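Local coordinates for protein SusD homolog (Bacteroides thetaiotaomicron, PDB 4MRU) that probably binds mucin O-glycans as a SusD-like outer-membrane lipoprotein with a TPR-like helical fold, at residues Glu409-Leu412 with Glu413-Ile416; Asn452-Thr455 with Glu456-Met459. All coordinates share one frame; numbering follows the deposited sequence.

Interaction 1: Glu409-Leu412 with Glu413-Ile416; sequences EENL and ERII
An i to i+4 salt bridge between E410 and R414 spans the first full turns of helix 408-423, in the helical fold of this SusD-family protein. R414 directs two nitrogens at a single oxygen: NH1 lies 2.9 Å from E410 OE2 and approaches on its anti lone pair, while NH2, 3.2 Å from the same OE2, comes from above the carboxylate. That oxygen stays in the guanidinium plane although the two planar groups are turned 75° apart. N401 ND2 also donates to OE2, so three N-H groups converge on it. R414 takes CG between its backbone N and carbonyl carbon (chi1 55°) and its chain bends at chi3, which folds the guanidinium back along the preceding turn. T397 O accepts from NE and helps fix its rotation. N411 lies alongside, held by ND2 donating to N401 O and G404 O. Farther round the helix, L412 CD1 rests 3.9 Å from I416 CG1, and both side chains touch E336 of helix 327-339. Regular i to i+4 backbone bonds link the segments, and a water bridges E413 OE1 and, weakly, E409 O. R414 NH1 makes its second bond to N411 OD1, at 3.0 Å, from above the amide plane.

Interaction 2: Asn452-Thr455 with Glu456-Met459; sequences NVST and EAGM. With EDO (1,2-ethanediol), chain D.
V453 lays its two methyl groups against the selenium of M459, CG2 lying 3.9 Å from SE, where the two side chains cross at a slant. CG1, 4.0 Å from SE, also touches G458 O at 3.5 Å. The selenomethionine chain bends at both chi2 and chi3, which brings SE back over the valine, and Y72 touches both residues.

Between these two ends the chain makes a tight turn with the two bonds of an ST motif. S454 OG, set between its own backbone N and carbonyl carbon (chi1 85°), accepts from A457 N at 2.9 Å, and S454 O accepts from G458 N, also at 2.9 Å. G458 leaves the turn with a positive phi of 75° and sends the chain back beside its start. There a water bridges the two arms, accepting from S454 N and donating to G458 O at 2.7 Å, so that S454 and G458 are joined once directly and once through solvent.

On the outside of the turn, T455 N donates to O2 of an ethanediol, probably from the crystallisation liquor, at 2.7 Å and nearly straight. E456, bent at chi2, curls back until OE1 stands 3.7 Å from S454 CB. N448 ND2 donates to both V453 O and T455 OG1, tying the turn to an earlier part of the same loop. This loop connects helix 427-437 to helix 466-471, and W431 of the former donates through NE1 to M459 O.

The two contacts come in series along the chain: interaction 1 lies near the start of helix 408-423, and interaction 2 follows in the loop between helices 427-437 and 466-471. Their centres are 22 Å apart and their nearest atoms about 13 Å, so they do not touch. Helix 427-437 joins the two: I416 packs on its E433, R436 and T437, while W431 bonds to the backbone of M459. The side chain of R414 lies about 10 Å from that of N373, a magnesium-binding residue, and about 10 Å from a bound magnesium ion, whereas interaction 2 lies away from the annotated metal site.

Interaction 1: Glu409-Leu412 with Glu413-Ile416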
# COMPACT_ATOMS: atom_id res chain seq x y z
N GLU A 409 -5.54 10.56 19.31
CA GLU A 409 -5.40 10.88 17.90
C GLU A 409 -3.97 11.28 17.60
O GLU A 409 -3.46 10.96 16.53
CB GLU A 409 -6.36 11.99 17.44
CG GLU A 409 -7.80 11.53 17.29
CD GLU A 409 -8.02 10.49 16.18
OE1 GLU A 409 -7.34 10.54 15.12
OE2 GLU A 409 -8.92 9.63 16.35
N GLU A 410 -3.31 11.95 18.53
CA GLU A 410 -1.91 12.32 18.30
C GLU A 410 -1.00 11.08 18.23
O GLU A 410 -0.10 11.01 17.37
CB GLU A 410 -1.41 13.29 19.38
CG GLU A 410 -0.02 13.86 19.08
CD GLU A 410 0.61 14.59 20.26
OE1 GLU A 410 0.10 15.68 20.59
OE2 GLU A 410 1.62 14.09 20.84
N ASN A 411 -1.20 10.11 19.11
CA ASN A 411 -0.35 8.96 19.10
C ASN A 411 -0.68 8.08 17.87
O ASN A 411 0.20 7.48 17.30
CB ASN A 411 -0.45 8.16 20.45
CG ASN A 411 0.48 8.72 21.52
OD1 ASN A 411 1.58 9.19 21.22
ND2 ASN A 411 0.04 8.70 22.75
N LEU A 412 -1.94 8.05 17.46
CA LEU A 412 -2.30 7.34 16.24
C LEU A 412 -1.60 8.00 15.04
O LEU A 412 -1.03 7.33 14.17
CB LEU A 412 -3.81 7.33 16.05
CG LEU A 412 -4.33 6.70 14.75
CD1 LEU A 412 -3.98 5.23 14.69
CD2 LEU A 412 -5.85 6.89 14.63
N GLU A 413 -1.59 9.32 15.05
CA GLU A 413 -0.96 10.08 13.99
C GLU A 413 0.54 9.72 13.86
O GLU A 413 1.00 9.49 12.74
CB GLU A 413 -1.14 11.58 14.21
CG GLU A 413 -0.50 12.43 13.10
CD GLU A 413 -0.73 13.90 13.25
OE1 GLU A 413 -1.24 14.35 14.34
OE2 GLU A 413 -0.33 14.63 12.29
N ARG A 414 1.27 9.63 14.96
CA ARG A 414 2.70 9.24 14.87
C ARG A 414 2.85 7.74 14.50
O ARG A 414 3.73 7.42 13.74
CB ARG A 414 3.53 9.63 16.12
CG ARG A 414 3.05 9.16 17.46
CD ARG A 414 4.11 9.48 18.52
NE ARG A 414 4.45 10.90 18.51
CZ ARG A 414 3.73 11.85 19.10
NH1 ARG A 414 2.61 11.56 19.75
NH2 ARG A 414 4.10 13.11 19.01
N ILE A 415 1.99 6.85 15.02
CA ILE A 415 2.07 5.45 14.63
C ILE A 415 1.92 5.35 13.09
O ILE A 415 2.71 4.73 12.42
CB ILE A 415 1.00 4.59 15.32
CG1 ILE A 415 1.30 4.48 16.82
CG2 ILE A 415 0.89 3.22 14.65
CD1 ILE A 415 0.17 3.92 17.62
N ILE A 416 0.93 6.01 12.53
CA ILE A 416 0.66 5.87 11.13
C ILE A 416 1.70 6.63 10.31
O ILE A 416 2.14 6.17 9.22
CB ILE A 416 -0.76 6.39 10.78
CG1 ILE A 416 -1.86 5.55 11.47
CG2 ILE A 416 -0.96 6.38 9.27
CD1 ILE A 416 -1.91 4.07 11.12
O HOH W 1 -3.69 13.96 15.45

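Interaction 2: Asn452-Thr455 with Glu456-Met459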
# COMPACT_ATOMS: atom_id res chain seq x y z
N ASN A 452 -16.01 15.64 -8.76
CA ASN A 452 -16.50 15.38 -7.40
C ASN A 452 -15.42 14.92 -6.41
O ASN A 452 -15.75 14.24 -5.44
CB ASN A 452 -17.64 14.36 -7.39
CG ASN A 452 -18.82 14.83 -8.20
OD1 ASN A 452 -18.95 14.49 -9.37
ND2 ASN A 452 -19.64 15.66 -7.60
N VAL A 453 -14.18 15.38 -6.60
CA VAL A 453 -13.08 15.14 -5.69
C VAL A 453 -12.69 16.46 -5.03
O VAL A 453 -12.43 17.47 -5.72
CB VAL A 453 -11.85 14.57 -6.42
CG1 VAL A 453 -10.75 14.20 -5.43
CG2 VAL A 453 -12.25 13.37 -7.28
N SER A 454 -12.65 16.46 -3.70
CA SER A 454 -12.33 17.67 -2.95
C SER A 454 -10.83 17.81 -2.73
O SER A 454 -10.10 16.82 -2.48
CB SER A 454 -13.07 17.71 -1.59
OG SER A 454 -12.32 17.00 -0.62
N THR A 455 -10.34 19.03 -2.78
CA THR A 455 -8.92 19.23 -2.47
C THR A 455 -8.57 18.89 -1.00
O THR A 455 -7.49 18.38 -0.70
CB THR A 455 -8.52 20.66 -2.79
OG1 THR A 455 -8.71 20.89 -4.18
CG2 THR A 455 -7.03 20.92 -2.39
N GLU A 456 -9.50 19.18 -0.11
CA GLU A 456 -9.28 19.01 1.33
C GLU A 456 -9.24 17.52 1.73
O GLU A 456 -8.56 17.16 2.68
CB GLU A 456 -10.37 19.75 2.12
CG GLU A 456 -10.48 21.28 1.87
CD GLU A 456 -11.23 21.73 0.59
OE1 GLU A 456 -11.77 20.88 -0.16
OE2 GLU A 456 -11.25 22.95 0.31
N ALA A 457 -9.97 16.66 1.03
CA ALA A 457 -10.04 15.22 1.38
C ALA A 457 -9.25 14.31 0.44
O ALA A 457 -8.87 13.22 0.82
CB ALA A 457 -11.49 14.74 1.44
N GLY A 458 -8.95 14.77 -0.77
CA GLY A 458 -8.19 13.97 -1.71
C GLY A 458 -8.96 12.83 -2.37
O GLY A 458 -10.19 12.76 -2.26
N MSE A 459 -8.24 12.00 -3.09
CA MSE A 459 -8.86 10.83 -3.74
C MSE A 459 -9.23 9.81 -2.70
O MSE A 459 -8.41 9.42 -1.87
CB MSE A 459 -7.95 10.12 -4.74
CG MSE A 459 -7.71 10.94 -5.96
SE MSE A 459 -9.21 10.92 -7.22
CE MSE A 459 -9.00 9.40 -8.47
C1 EDO D . -14.47 21.00 -4.47
O1 EDO D . -14.79 21.85 -3.35
C2 EDO D . -12.96 20.93 -4.78
O2 EDO D . -12.06 20.98 -3.63
O HOH W 2 -12.58 14.09 -2.11